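Local coordinates for protein membrane-bound lysozyme inhibitor of C-type lysozyme (Pseudomonas aeruginosa, PDB 3F6Z) that specifically inhibits C-type lysozymes as a lipoprotein of the bacterial outer membrane, at residues B[8-13]-B[36-41]; B[24-29]-B[95-100]; B[29-34]-B[44-49]; B[40-45]-B[56-61]; B[52-57]-B[67-72]. All blocks are in the same frame, centred on the assembly; numbering follows the deposited sequence.

Contact 1: residues B[8-13]-B[36-41]; sequences LALPGD and LNKGDN
Lys38 reaches across to the 8-13 segment and lays its aliphatic chain obliquely against Leu10. CG is anti to the backbone N (chi1 178°) and the chain stays extended to CE, bringing Lys38 CD to 3.5 Å from Leu10 CB, with Leu10 CD1 a little farther from the same CD. The bend comes at chi4 (65°), which turns NZ toward the backbone of Gly12. Lys38 NZ donates to Gly12 O at 3.1 Å, approaching from above the carbonyl plane, 55° out of it. Just behind the amine, Lys38 CE sits 3.3 Å from Pro11 O and about as near to Gly12 O, so this methylene, probably polarised by the ammonium group, also faces carbonyl oxygens. Leu10 CD1 packs on Leu36 CD2 as well, at 4.3 Å. The ring of Pro11 crosses the side chain of Asn41 at about a right angle. A water lies 2.7 Å from both Pro11 O and Lys38 O and can bridge them, though it has more acceptors in reach than protons; here the type II' turn from Lys38 to Asn41 begins. That turn links strand 30-38 to strand 41-49, and its two backbone bonds, Lys38 N to Asn41 O and Asn41 N to Lys38 O, close the hairpin. The amine has further partners in Ala14 O and, as a salt bridge, Asp6 OD2 of the second subunit. A largely buried lysine gripped by two carbonyls and a carboxylate would probably keep its positive charge, tying the segment after strand 6-10 to the hairpin end beside the subunit interface.

Contact 2: residues B[24-29]-B[95-100]; sequences KCENGR and GVACKE
Lys24 and Lys99 form an antiparallel hydrogen-bonded pair, Lys24 N to Lys99 O at 3.1 Å and Lys99 N to Lys24 O at 3.0 Å, beside the non-hydrogen-bonded pair of Cys25 and Cys98, whose CA atoms are only 3.9 Å apart. The next bond, Glu26 N to Ala97 O at 2.8 Å, lies nearly along the C=O axis of its acceptor. Across the non-hydrogen-bonded pair runs the disulfide, Cys25 SG to Cys98 SG at 2.0 Å. Both cysteine side chains leave the same face of the sheet, and with SG anti to the carbonyl carbon in each (chi1 -52° and -47°) the two sulfurs meet; the C-S-S-C torsion of 93° is close to the relaxed value. Val96 flanks the bridge, its CG1 branch 3.6 Å from Cys25 CB, while the side chain of Asn27 crosses that valine at about a right angle. On the face of Lys24 and Lys99, a water accepts from Lys99 NZ and donates to Lys24 O, so the amine is tied indirectly to the facing strand. Beyond Cys25 the chain makes a type I turn to Gly28, and Cys25 N bonds to Arg29 O as the hairpin into strand 30-38 begins. Strands 16-25 and 96-100 are the two ends of the eight-stranded order, and their pairing here, covalently locked by the disulfide, closes the antiparallel beta barrel of the MliC fold.

Contact 3: residues B[29-34]-B[44-49]; sequences RKFTVQ and AVVPVS
Pro47, Arg29 and Val45 bury the most surface where strand 30-38 faces strand 41-49. The guanidinium of Arg29 is aimed at the backbone of Pro47: NH2 donates to Pro47 O at 2.6 Å with an N-H...O angle of 167°, and the acceptor lies only 2° out of the guanidinium plane. NH1 adds a weak bond to the same oxygen. The flat group is sandwiched, with Phe31 CD1 over one face and Ser49 CA over the opposite one, both offset toward the rim. Phe31 takes the crowded position, CG between the backbone N and the carbonyl carbon (chi1 47°), and its side chain crosses the Pro47 ring obliquely, Phe31 CB lying 3.5 Å from Pro47 CG. Pro47 CD meets Thr32 O at 3.4 Å, where a water donates to that carbonyl and weakly to Val45 O. Val45 belongs to the regular part of the hairpin, a hydrogen-bonded pair with Gln34: Val45 N donates to Gln34 O at 2.9 Å, and Gln34 N to Val45 O at 3.3 Å. Toward the barrel interior, Val33 CG2 packs on Val46 CG2 at 3.8 Å. Proline has no N-H to give, and the chain turns a corner at Val48; beyond the Gln34-Val45 pair no further beta bridge links the two segments, and the Arg29 bonds to Pro47 O join them there, with a positive charge that would probably polarise the Pro47 carbonyl.

Contact 4: residues B[40-45]-B[56-61]; sequences DNSLAV and FSNVIS
Ser42 and Asn58 share a first torsion, OG of Ser42 and CG of Asn58 each standing anti to its own backbone N (chi1 175° and -179°). The two residues face each other across the beta hairpin of strands 41-49 and 52-59, part of the antiparallel barrel wall, and the facing backbones bring Ser42 CB to 3.6 Å from Asn58 CB. These short strand segments diverge from strict antiparallel, at 136°, consistent with the twist of a barrel wall. Asn58 N donates to Ser42 O at 2.9 Å. Farther along, Ala44 and Phe56 form a hydrogen-bonded pair, with Ala44 N to Phe56 O at 3.0 Å and Phe56 N to Ala44 O at 2.7 Å. The latter oxygen also lies at the edge of the Phe56 ring, near its plane. Between these bonds, Leu43 and Ser57 make a non-hydrogen-bonded pair on the face away from Ala44 and Phe56. The CD2 branch of Leu43 reaches over the neighbouring strand, to 3.5 Å from Phe56 O and 3.7 Å from Ser57 CA. That face is turned to the second subunit: Leu43 packs on Leu8 of that subunit, and Ser57 OG is hydrogen-bonded to Val55 O of the same subunit. The Ser57 hydroxyl also receives a bond from a water, at 3.1 Å from OG, and this water in turn accepts from Ser42 N at 3.2 Å.

Contact 5: residues B[52-57]-B[67-72]; sequences STLVFS and YAAGQY
The beta hairpin of strands 52-59 and 65-69 brings Phe56 over Ala69. The ring of Phe56 receives the Ala69 methyl squarely on one face, a CH-pi contact with Ala69 CB 3.6 Å from the ring centroid and 14° off the ring normal. At the far end of the ring, Tyr72 CB comes in at the edge near its plane, 3.7 Å from Phe56 CE2. Nearer the backbone, Phe56 CB packs on Tyr67 CB at 3.5 Å, so that three residues of the facing segment hold the phenyl group at its root, face and rim. Leu54 extends the apolar patch: its CB touches the Ala69 methyl, and its CD1 meets Tyr72 CD2 at 3.8 Å, the two side chains crossing at about a right angle. In the barrel wall this hairpin is registered by the antiparallel hydrogen-bonded pair of Ser57 and Ala68, with Ser57 N to Ala68 O at 3.0 Å and Ala68 N to Ser57 O at 2.9 Å. A type II' turn from Ala69 to Tyr72, with Gly70 at positive phi, then reverses the chain into strand 72-77, which is how Tyr72 returns to the phenyl rim. Val46, Val48 and Trp74 also pack on Phe56. The hydroxyl of Tyr67 is hydrogen-bonded to a polar side chain of another protein's chain, while Gln71 NE2 lies 3.2 Å above the Tyr72 ring plane, over its centre.

How the contacts relate
Contacts 3, 4 and 5 follow successive hairpins round the barrel: contacts 3 and 4 share Ala44 and Val45, contacts 4 and 5 share Phe56 and Ser57. Phe56 ties all three together, its CE1 lying 3.5 Å from Val46 CB. Contact 2 encloses them along the chain and meets contact 3 where Cys25 SG lies 3.3 Å from Phe31 CE1. Contact 1 sits on the opposite side of the chain's centre from contact 2, their centres 28 Å apart, and shares Asp40 and Asn41 with contact 4. Contacts 1, 4 and 5 touch the second subunit. Of the inferred lysozyme-inhibiting residues, Lys77 has its side chain about 10 Å from that of Tyr67, and Ser63 about 11 Å from that of Asn58.

Contact 1: residues B[8-13]-B[36-41]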
# COMPACT_ATOMS: atom_id res chain seq x y z
N LEU B 8 -0.02 12.14 -19.06
CA LEU B 8 1.26 11.70 -18.54
C LEU B 8 1.83 10.66 -19.49
O LEU B 8 1.11 9.78 -19.96
CB LEU B 8 1.11 11.08 -17.15
CG LEU B 8 2.33 10.29 -16.66
CD1 LEU B 8 3.54 11.22 -16.52
CD2 LEU B 8 2.01 9.64 -15.33
N ALA B 9 3.12 10.76 -19.78
CA ALA B 9 3.76 9.80 -20.67
C ALA B 9 4.11 8.55 -19.88
O ALA B 9 4.77 8.64 -18.85
CB ALA B 9 5.01 10.40 -21.28
N LEU B 10 3.65 7.39 -20.35
CA LEU B 10 3.95 6.13 -19.67
C LEU B 10 5.31 5.66 -20.17
O LEU B 10 5.56 5.61 -21.37
CB LEU B 10 2.86 5.10 -19.99
CG LEU B 10 1.44 5.50 -19.59
CD1 LEU B 10 0.47 4.42 -20.02
CD2 LEU B 10 1.35 5.72 -18.09
N PRO B 11 6.21 5.29 -19.24
CA PRO B 11 7.57 4.82 -19.55
C PRO B 11 7.70 3.52 -20.34
O PRO B 11 6.88 2.61 -20.22
CB PRO B 11 8.21 4.72 -18.17
CG PRO B 11 7.06 4.27 -17.33
CD PRO B 11 5.95 5.19 -17.79
N GLY B 12 8.77 3.44 -21.14
CA GLY B 12 9.03 2.24 -21.91
C GLY B 12 8.37 2.17 -23.27
O GLY B 12 7.47 2.95 -23.59
N ASP B 13 8.81 1.19 -24.06
CA ASP B 13 8.29 0.98 -25.40
C ASP B 13 7.35 -0.22 -25.47
O ASP B 13 6.95 -0.64 -26.55
CB ASP B 13 9.46 0.78 -26.37
CG ASP B 13 10.34 2.01 -26.47
OD1 ASP B 13 11.42 1.93 -27.10
OD2 ASP B 13 9.96 3.07 -25.92
N LEU B 36 -5.09 0.25 -17.51
CA LEU B 36 -3.97 0.51 -18.40
C LEU B 36 -2.81 -0.40 -18.02
O LEU B 36 -2.29 -0.32 -16.90
CB LEU B 36 -3.52 1.97 -18.33
CG LEU B 36 -4.54 3.03 -18.77
CD1 LEU B 36 -5.32 3.53 -17.55
CD2 LEU B 36 -3.83 4.20 -19.44
N ASN B 37 -2.42 -1.26 -18.95
CA ASN B 37 -1.32 -2.19 -18.74
C ASN B 37 -0.24 -1.97 -19.79
O ASN B 37 -0.48 -2.13 -21.00
CB ASN B 37 -1.83 -3.63 -18.83
CG ASN B 37 -2.98 -3.90 -17.88
OD1 ASN B 37 -4.04 -4.39 -18.29
ND2 ASN B 37 -2.78 -3.59 -16.60
N LYS B 38 0.94 -1.59 -19.33
CA LYS B 38 2.07 -1.33 -20.22
C LYS B 38 3.37 -1.74 -19.54
O LYS B 38 3.88 -1.03 -18.68
CB LYS B 38 2.10 0.15 -20.58
CG LYS B 38 3.26 0.57 -21.47
CD LYS B 38 3.19 2.07 -21.76
CE LYS B 38 4.44 2.56 -22.49
NZ LYS B 38 4.59 1.97 -23.85
N GLY B 39 3.91 -2.89 -19.93
CA GLY B 39 5.15 -3.35 -19.34
C GLY B 39 5.04 -3.56 -17.84
O GLY B 39 4.13 -4.22 -17.36
N ASP B 40 5.97 -2.97 -17.09
CA ASP B 40 5.97 -3.12 -15.63
C ASP B 40 4.87 -2.31 -14.96
O ASP B 40 4.58 -2.51 -13.79
CB ASP B 40 7.30 -2.67 -15.02
CG ASP B 40 8.46 -3.53 -15.47
OD1 ASP B 40 8.24 -4.71 -15.81
OD2 ASP B 40 9.61 -3.01 -15.46
N ASN B 41 4.27 -1.40 -15.71
CA ASN B 41 3.22 -0.56 -15.15
C ASN B 41 1.83 -1.08 -15.46
O ASN B 41 1.54 -1.53 -16.57
CB ASN B 41 3.35 0.88 -15.65
CG ASN B 41 4.61 1.55 -15.15
OD1 ASN B 41 5.54 1.80 -15.92
ND2 ASN B 41 4.66 1.84 -13.85
O HOH W 1 4.91 1.46 -18.69

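Contact 2: residues B[24-29]-B[95-100]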
# COMPACT_ATOMS: atom_id res chain seq x y z
N LYS B 24 -20.90 -2.44 -10.76
CA LYS B 24 -22.04 -2.12 -9.92
C LYS B 24 -21.64 -2.74 -8.59
O LYS B 24 -21.29 -3.91 -8.53
CB LYS B 24 -23.33 -2.76 -10.43
CG LYS B 24 -24.51 -2.50 -9.51
CD LYS B 24 -25.83 -2.76 -10.19
CE LYS B 24 -26.99 -2.41 -9.29
NZ LYS B 24 -28.29 -2.51 -10.01
N CYS B 25 -21.68 -1.94 -7.54
CA CYS B 25 -21.29 -2.41 -6.22
C CYS B 25 -22.49 -2.65 -5.32
O CYS B 25 -23.61 -2.22 -5.62
CB CYS B 25 -20.32 -1.42 -5.58
SG CYS B 25 -18.91 -1.00 -6.67
N GLU B 26 -22.23 -3.33 -4.21
CA GLU B 26 -23.25 -3.67 -3.23
C GLU B 26 -23.93 -2.49 -2.54
O GLU B 26 -24.85 -2.69 -1.73
CB GLU B 26 -22.63 -4.58 -2.17
CG GLU B 26 -23.66 -5.33 -1.36
CD GLU B 26 -23.07 -5.95 -0.12
OE1 GLU B 26 -21.97 -6.54 -0.21
OE2 GLU B 26 -23.72 -5.84 0.94
N ASN B 27 -23.49 -1.27 -2.83
CA ASN B 27 -24.07 -0.08 -2.21
C ASN B 27 -24.88 0.73 -3.22
O ASN B 27 -25.27 1.87 -2.95
CB ASN B 27 -22.98 0.78 -1.57
CG ASN B 27 -21.98 1.32 -2.58
OD1 ASN B 27 -21.71 0.71 -3.61
ND2 ASN B 27 -21.42 2.48 -2.27
N GLY B 28 -25.13 0.12 -4.37
CA GLY B 28 -25.90 0.78 -5.41
C GLY B 28 -25.04 1.48 -6.44
O GLY B 28 -25.41 1.54 -7.61
N ARG B 29 -23.90 2.00 -6.02
CA ARG B 29 -23.01 2.71 -6.93
C ARG B 29 -22.77 1.97 -8.23
O ARG B 29 -22.72 0.74 -8.27
CB ARG B 29 -21.65 2.97 -6.28
CG ARG B 29 -21.63 4.01 -5.17
CD ARG B 29 -20.20 4.49 -4.99
NE ARG B 29 -19.70 5.10 -6.22
CZ ARG B 29 -18.42 5.17 -6.57
NH1 ARG B 29 -17.48 4.66 -5.78
NH2 ARG B 29 -18.08 5.76 -7.71
N GLY B 95 -14.62 -3.89 3.17
CA GLY B 95 -14.58 -3.36 1.82
C GLY B 95 -15.90 -3.55 1.08
O GLY B 95 -16.71 -4.39 1.46
N VAL B 96 -16.10 -2.75 0.04
CA VAL B 96 -17.30 -2.80 -0.79
C VAL B 96 -17.12 -3.80 -1.93
O VAL B 96 -16.12 -3.76 -2.65
CB VAL B 96 -17.59 -1.40 -1.39
CG1 VAL B 96 -18.80 -1.47 -2.31
CG2 VAL B 96 -17.80 -0.39 -0.28
N ALA B 97 -18.09 -4.70 -2.10
CA ALA B 97 -18.02 -5.71 -3.16
C ALA B 97 -18.69 -5.25 -4.45
O ALA B 97 -19.83 -4.78 -4.44
CB ALA B 97 -18.67 -7.00 -2.67
N CYS B 98 -17.97 -5.38 -5.57
CA CYS B 98 -18.48 -4.96 -6.87
C CYS B 98 -18.33 -6.08 -7.91
O CYS B 98 -17.47 -6.95 -7.79
CB CYS B 98 -17.71 -3.73 -7.39
SG CYS B 98 -17.47 -2.37 -6.20
N LYS B 99 -19.18 -6.03 -8.93
CA LYS B 99 -19.19 -7.01 -10.00
C LYS B 99 -19.12 -6.27 -11.33
O LYS B 99 -19.62 -5.15 -11.45
CB LYS B 99 -20.50 -7.80 -10.00
CG LYS B 99 -20.91 -8.43 -8.69
CD LYS B 99 -22.42 -8.66 -8.67
CE LYS B 99 -22.89 -9.27 -7.36
NZ LYS B 99 -22.34 -8.58 -6.16
N GLU B 100 -18.52 -6.89 -12.34
CA GLU B 100 -18.46 -6.28 -13.66
C GLU B 100 -19.89 -6.21 -14.20
O GLU B 100 -20.64 -7.18 -14.07
CB GLU B 100 -17.59 -7.12 -14.60
CG GLU B 100 -16.12 -6.75 -14.57
CD GLU B 100 -15.29 -7.53 -15.56
OE1 GLU B 100 -15.79 -7.78 -16.68
OE2 GLU B 100 -14.14 -7.89 -15.23
O HOH W 2 -23.26 -5.74 -6.69

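Contact 3: residues B[29-34]-B[44-49]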
# COMPACT_ATOMS: atom_id res chain seq x y z
N ARG B 29 -23.90 2.00 -6.02
CA ARG B 29 -23.01 2.71 -6.93
C ARG B 29 -22.77 1.97 -8.23
O ARG B 29 -22.72 0.74 -8.27
CB ARG B 29 -21.65 2.97 -6.28
CG ARG B 29 -21.63 4.01 -5.17
CD ARG B 29 -20.20 4.49 -4.99
NE ARG B 29 -19.70 5.10 -6.22
CZ ARG B 29 -18.42 5.17 -6.57
NH1 ARG B 29 -17.48 4.66 -5.78
NH2 ARG B 29 -18.08 5.76 -7.71
N LYS B 30 -22.63 2.75 -9.30
CA LYS B 30 -22.38 2.21 -10.62
C LYS B 30 -21.41 3.17 -11.31
O LYS B 30 -21.68 4.37 -11.43
CB LYS B 30 -23.68 2.12 -11.42
CG LYS B 30 -24.78 1.37 -10.70
CD LYS B 30 -25.89 0.95 -11.66
CE LYS B 30 -27.02 0.26 -10.90
NZ LYS B 30 -27.99 -0.44 -11.79
N PHE B 31 -20.26 2.65 -11.73
CA PHE B 31 -19.25 3.46 -12.38
C PHE B 31 -18.46 2.66 -13.38
O PHE B 31 -18.69 1.47 -13.57
CB PHE B 31 -18.30 4.04 -11.33
CG PHE B 31 -17.81 3.02 -10.35
CD1 PHE B 31 -18.54 2.74 -9.20
CD2 PHE B 31 -16.62 2.33 -10.57
CE1 PHE B 31 -18.11 1.77 -8.29
CE2 PHE B 31 -16.18 1.35 -9.67
CZ PHE B 31 -16.93 1.08 -8.52
N THR B 32 -17.51 3.32 -14.02
CA THR B 32 -16.66 2.70 -15.03
C THR B 32 -15.20 2.94 -14.68
O THR B 32 -14.81 4.03 -14.29
CB THR B 32 -16.92 3.30 -16.42
OG1 THR B 32 -18.30 3.11 -16.77
CG2 THR B 32 -16.04 2.63 -17.47
N VAL B 33 -14.39 1.89 -14.84
CA VAL B 33 -12.97 1.96 -14.54
C VAL B 33 -12.14 1.80 -15.80
O VAL B 33 -12.52 1.07 -16.72
CB VAL B 33 -12.57 0.84 -13.54
CG1 VAL B 33 -11.05 0.76 -13.41
CG2 VAL B 33 -13.21 1.09 -12.18
N GLN B 34 -11.01 2.49 -15.87
CA GLN B 34 -10.15 2.34 -17.03
C GLN B 34 -8.88 1.63 -16.59
O GLN B 34 -8.19 2.07 -15.66
CB GLN B 34 -9.79 3.69 -17.65
CG GLN B 34 -9.01 3.53 -18.95
CD GLN B 34 -8.69 4.84 -19.64
OE1 GLN B 34 -7.91 5.65 -19.13
NE2 GLN B 34 -9.28 5.05 -20.80
N ALA B 44 -5.18 1.62 -12.79
CA ALA B 44 -6.63 1.56 -12.78
C ALA B 44 -7.12 2.93 -12.34
O ALA B 44 -6.80 3.39 -11.24
CB ALA B 44 -7.10 0.49 -11.80
N VAL B 45 -7.87 3.58 -13.22
CA VAL B 45 -8.42 4.90 -12.93
C VAL B 45 -9.81 4.64 -12.38
O VAL B 45 -10.71 4.19 -13.09
CB VAL B 45 -8.47 5.78 -14.21
CG1 VAL B 45 -8.92 7.19 -13.87
CG2 VAL B 45 -7.09 5.82 -14.87
N VAL B 46 -9.99 4.93 -11.10
CA VAL B 46 -11.26 4.65 -10.46
C VAL B 46 -11.95 5.81 -9.80
O VAL B 46 -11.34 6.57 -9.06
CB VAL B 46 -11.09 3.57 -9.36
CG1 VAL B 46 -12.45 3.23 -8.78
CG2 VAL B 46 -10.38 2.34 -9.91
N PRO B 47 -13.25 5.98 -10.09
CA PRO B 47 -13.98 7.08 -9.45
C PRO B 47 -14.46 6.51 -8.11
O PRO B 47 -15.48 5.81 -8.05
CB PRO B 47 -15.11 7.37 -10.43
CG PRO B 47 -15.38 6.01 -11.05
CD PRO B 47 -13.97 5.48 -11.28
N VAL B 48 -13.70 6.78 -7.06
CA VAL B 48 -14.04 6.29 -5.73
C VAL B 48 -15.31 6.96 -5.22
O VAL B 48 -15.87 6.56 -4.20
CB VAL B 48 -12.88 6.54 -4.73
CG1 VAL B 48 -11.64 5.78 -5.19
CG2 VAL B 48 -12.58 8.02 -4.63
N SER B 49 -15.75 8.00 -5.94
CA SER B 49 -16.97 8.72 -5.59
C SER B 49 -17.39 9.58 -6.78
O SER B 49 -16.71 9.61 -7.82
CB SER B 49 -16.76 9.60 -4.34
OG SER B 49 -15.86 10.66 -4.58
O HOH W 3 -12.81 5.82 -15.26

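Contact 4: residues B[40-45]-B[56-61]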
# COMPACT_ATOMS: atom_id res chain seq x y z
N ASP B 40 5.97 -2.97 -17.09
CA ASP B 40 5.97 -3.12 -15.63
C ASP B 40 4.87 -2.31 -14.96
O ASP B 40 4.58 -2.51 -13.79
CB ASP B 40 7.30 -2.67 -15.02
CG ASP B 40 8.46 -3.53 -15.47
OD1 ASP B 40 8.24 -4.71 -15.81
OD2 ASP B 40 9.61 -3.01 -15.46
N ASN B 41 4.27 -1.40 -15.71
CA ASN B 41 3.22 -0.56 -15.15
C ASN B 41 1.83 -1.08 -15.46
O ASN B 41 1.54 -1.53 -16.57
CB ASN B 41 3.35 0.88 -15.65
CG ASN B 41 4.61 1.55 -15.15
OD1 ASN B 41 5.54 1.80 -15.92
ND2 ASN B 41 4.66 1.84 -13.85
N SER B 42 0.97 -0.99 -14.46
CA SER B 42 -0.41 -1.42 -14.58
C SER B 42 -1.20 -0.46 -13.69
O SER B 42 -0.95 -0.36 -12.49
CB SER B 42 -0.55 -2.86 -14.08
OG SER B 42 -1.90 -3.27 -14.08
N LEU B 43 -2.16 0.24 -14.29
CA LEU B 43 -2.94 1.21 -13.54
C LEU B 43 -4.43 0.99 -13.69
O LEU B 43 -4.89 0.29 -14.58
CB LEU B 43 -2.60 2.62 -14.02
CG LEU B 43 -1.12 2.98 -14.15
CD1 LEU B 43 -0.99 4.32 -14.87
CD2 LEU B 43 -0.46 3.03 -12.77
N ALA B 44 -5.18 1.62 -12.79
CA ALA B 44 -6.63 1.56 -12.78
C ALA B 44 -7.12 2.93 -12.34
O ALA B 44 -6.80 3.39 -11.24
CB ALA B 44 -7.10 0.49 -11.80
N VAL B 45 -7.87 3.58 -13.22
CA VAL B 45 -8.42 4.90 -12.93
C VAL B 45 -9.81 4.64 -12.38
O VAL B 45 -10.71 4.19 -13.09
CB VAL B 45 -8.47 5.78 -14.21
CG1 VAL B 45 -8.92 7.19 -13.87
CG2 VAL B 45 -7.09 5.82 -14.87
N PHE B 56 -5.02 4.67 -9.64
CA PHE B 56 -4.45 3.63 -8.77
C PHE B 56 -3.28 2.94 -9.47
O PHE B 56 -3.31 2.73 -10.68
CB PHE B 56 -5.48 2.56 -8.43
CG PHE B 56 -6.58 3.02 -7.52
CD1 PHE B 56 -7.48 4.00 -7.93
CD2 PHE B 56 -6.73 2.43 -6.26
CE1 PHE B 56 -8.54 4.38 -7.10
CE2 PHE B 56 -7.79 2.80 -5.42
CZ PHE B 56 -8.69 3.78 -5.84
N SER B 57 -2.27 2.57 -8.70
CA SER B 57 -1.12 1.87 -9.27
C SER B 57 -1.11 0.43 -8.73
O SER B 57 -1.34 0.19 -7.55
CB SER B 57 0.18 2.58 -8.90
OG SER B 57 1.29 1.89 -9.45
N ASN B 58 -0.85 -0.51 -9.61
CA ASN B 58 -0.81 -1.92 -9.25
C ASN B 58 0.32 -2.20 -8.26
O ASN B 58 1.47 -1.80 -8.48
CB ASN B 58 -0.63 -2.76 -10.51
CG ASN B 58 -0.61 -4.24 -10.23
OD1 ASN B 58 -1.59 -4.82 -9.76
ND2 ASN B 58 0.52 -4.87 -10.53
N VAL B 59 -0.02 -2.87 -7.15
CA VAL B 59 0.96 -3.21 -6.13
C VAL B 59 1.01 -4.74 -5.95
O VAL B 59 0.06 -5.45 -6.31
CB VAL B 59 0.63 -2.53 -4.77
CG1 VAL B 59 0.81 -1.02 -4.89
CG2 VAL B 59 -0.80 -2.86 -4.34
N ILE B 60 2.10 -5.23 -5.39
CA ILE B 60 2.30 -6.65 -5.20
C ILE B 60 1.27 -7.36 -4.33
O ILE B 60 0.83 -6.83 -3.31
CB ILE B 60 3.72 -6.93 -4.62
CG1 ILE B 60 4.07 -8.42 -4.77
CG2 ILE B 60 3.77 -6.51 -3.15
CD1 ILE B 60 5.57 -8.75 -4.58
N SER B 61 0.87 -8.55 -4.76
CA SER B 61 -0.08 -9.37 -4.02
C SER B 61 0.14 -10.82 -4.45
O SER B 61 0.86 -11.09 -5.41
CB SER B 61 -1.53 -8.96 -4.33
OG SER B 61 -1.90 -9.31 -5.66
O HOH W 4 2.33 0.92 -12.25

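Contact 5: residues B[52-57]-B[67-72]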
# COMPACT_ATOMS: atom_id res chain seq x y z
N SER B 52 -14.60 12.38 -7.02
CA SER B 52 -13.20 12.02 -6.83
C SER B 52 -12.84 10.75 -7.59
O SER B 52 -13.35 9.68 -7.31
CB SER B 52 -12.89 11.85 -5.35
OG SER B 52 -11.50 11.69 -5.15
N THR B 53 -11.95 10.91 -8.58
CA THR B 53 -11.49 9.80 -9.40
C THR B 53 -9.98 9.72 -9.23
O THR B 53 -9.26 10.69 -9.50
CB THR B 53 -11.82 10.03 -10.88
OG1 THR B 53 -13.24 10.03 -11.04
CG2 THR B 53 -11.22 8.96 -11.75
N LEU B 54 -9.51 8.55 -8.80
CA LEU B 54 -8.10 8.34 -8.53
C LEU B 54 -7.36 7.42 -9.48
O LEU B 54 -7.93 6.46 -9.99
CB LEU B 54 -7.93 7.78 -7.12
CG LEU B 54 -8.53 8.59 -5.97
CD1 LEU B 54 -8.22 7.89 -4.65
CD2 LEU B 54 -7.97 10.00 -5.96
N VAL B 55 -6.09 7.73 -9.72
CA VAL B 55 -5.25 6.91 -10.57
C VAL B 55 -4.57 5.92 -9.62
O VAL B 55 -3.67 6.30 -8.87
CB VAL B 55 -4.14 7.74 -11.27
CG1 VAL B 55 -3.21 6.80 -12.06
CG2 VAL B 55 -4.76 8.79 -12.20
N PHE B 56 -5.02 4.67 -9.64
CA PHE B 56 -4.45 3.63 -8.77
C PHE B 56 -3.28 2.94 -9.47
O PHE B 56 -3.31 2.73 -10.68
CB PHE B 56 -5.48 2.56 -8.43
CG PHE B 56 -6.58 3.02 -7.52
CD1 PHE B 56 -7.48 4.00 -7.93
CD2 PHE B 56 -6.73 2.43 -6.26
CE1 PHE B 56 -8.54 4.38 -7.10
CE2 PHE B 56 -7.79 2.80 -5.42
CZ PHE B 56 -8.69 3.78 -5.84
N SER B 57 -2.27 2.57 -8.70
CA SER B 57 -1.12 1.87 -9.27
C SER B 57 -1.11 0.43 -8.73
O SER B 57 -1.34 0.19 -7.55
CB SER B 57 0.18 2.58 -8.90
OG SER B 57 1.29 1.89 -9.45
N TYR B 67 -4.59 -2.80 -6.52
CA TYR B 67 -4.19 -1.44 -6.90
C TYR B 67 -4.33 -0.50 -5.70
O TYR B 67 -5.26 -0.65 -4.89
CB TYR B 67 -5.09 -0.92 -8.03
CG TYR B 67 -5.13 -1.77 -9.29
CD1 TYR B 67 -4.29 -1.49 -10.38
CD2 TYR B 67 -6.04 -2.82 -9.42
CE1 TYR B 67 -4.38 -2.23 -11.57
CE2 TYR B 67 -6.13 -3.57 -10.60
CZ TYR B 67 -5.30 -3.26 -11.68
OH TYR B 67 -5.40 -3.97 -12.86
N ALA B 68 -3.44 0.48 -5.60
CA ALA B 68 -3.47 1.42 -4.48
C ALA B 68 -3.45 2.89 -4.88
O ALA B 68 -2.84 3.28 -5.87
CB ALA B 68 -2.30 1.12 -3.54
N ALA B 69 -4.12 3.71 -4.07
CA ALA B 69 -4.19 5.15 -4.28
C ALA B 69 -4.88 5.79 -3.08
O ALA B 69 -5.88 5.27 -2.59
CB ALA B 69 -4.94 5.49 -5.58
N GLY B 70 -4.35 6.93 -2.63
CA GLY B 70 -4.95 7.62 -1.49
C GLY B 70 -5.13 6.68 -0.32
O GLY B 70 -4.20 5.95 0.04
N GLN B 71 -6.31 6.69 0.28
CA GLN B 71 -6.58 5.79 1.40
C GLN B 71 -7.35 4.56 0.93
O GLN B 71 -7.85 3.78 1.73
CB GLN B 71 -7.37 6.52 2.50
CG GLN B 71 -7.95 7.87 2.09
CD GLN B 71 -9.39 7.77 1.62
OE1 GLN B 71 -10.05 8.79 1.37
NE2 GLN B 71 -9.88 6.54 1.50
N TYR B 72 -7.41 4.38 -0.38
CA TYR B 72 -8.13 3.26 -0.98
C TYR B 72 -7.28 2.15 -1.57
O TYR B 72 -6.11 2.34 -1.93
CB TYR B 72 -9.03 3.77 -2.11
CG TYR B 72 -10.14 4.71 -1.69
CD1 TYR B 72 -11.32 4.22 -1.13
CD2 TYR B 72 -10.01 6.09 -1.87
CE1 TYR B 72 -12.36 5.08 -0.76
CE2 TYR B 72 -11.04 6.96 -1.51
CZ TYR B 72 -12.21 6.45 -0.96
OH TYR B 72 -13.21 7.32 -0.59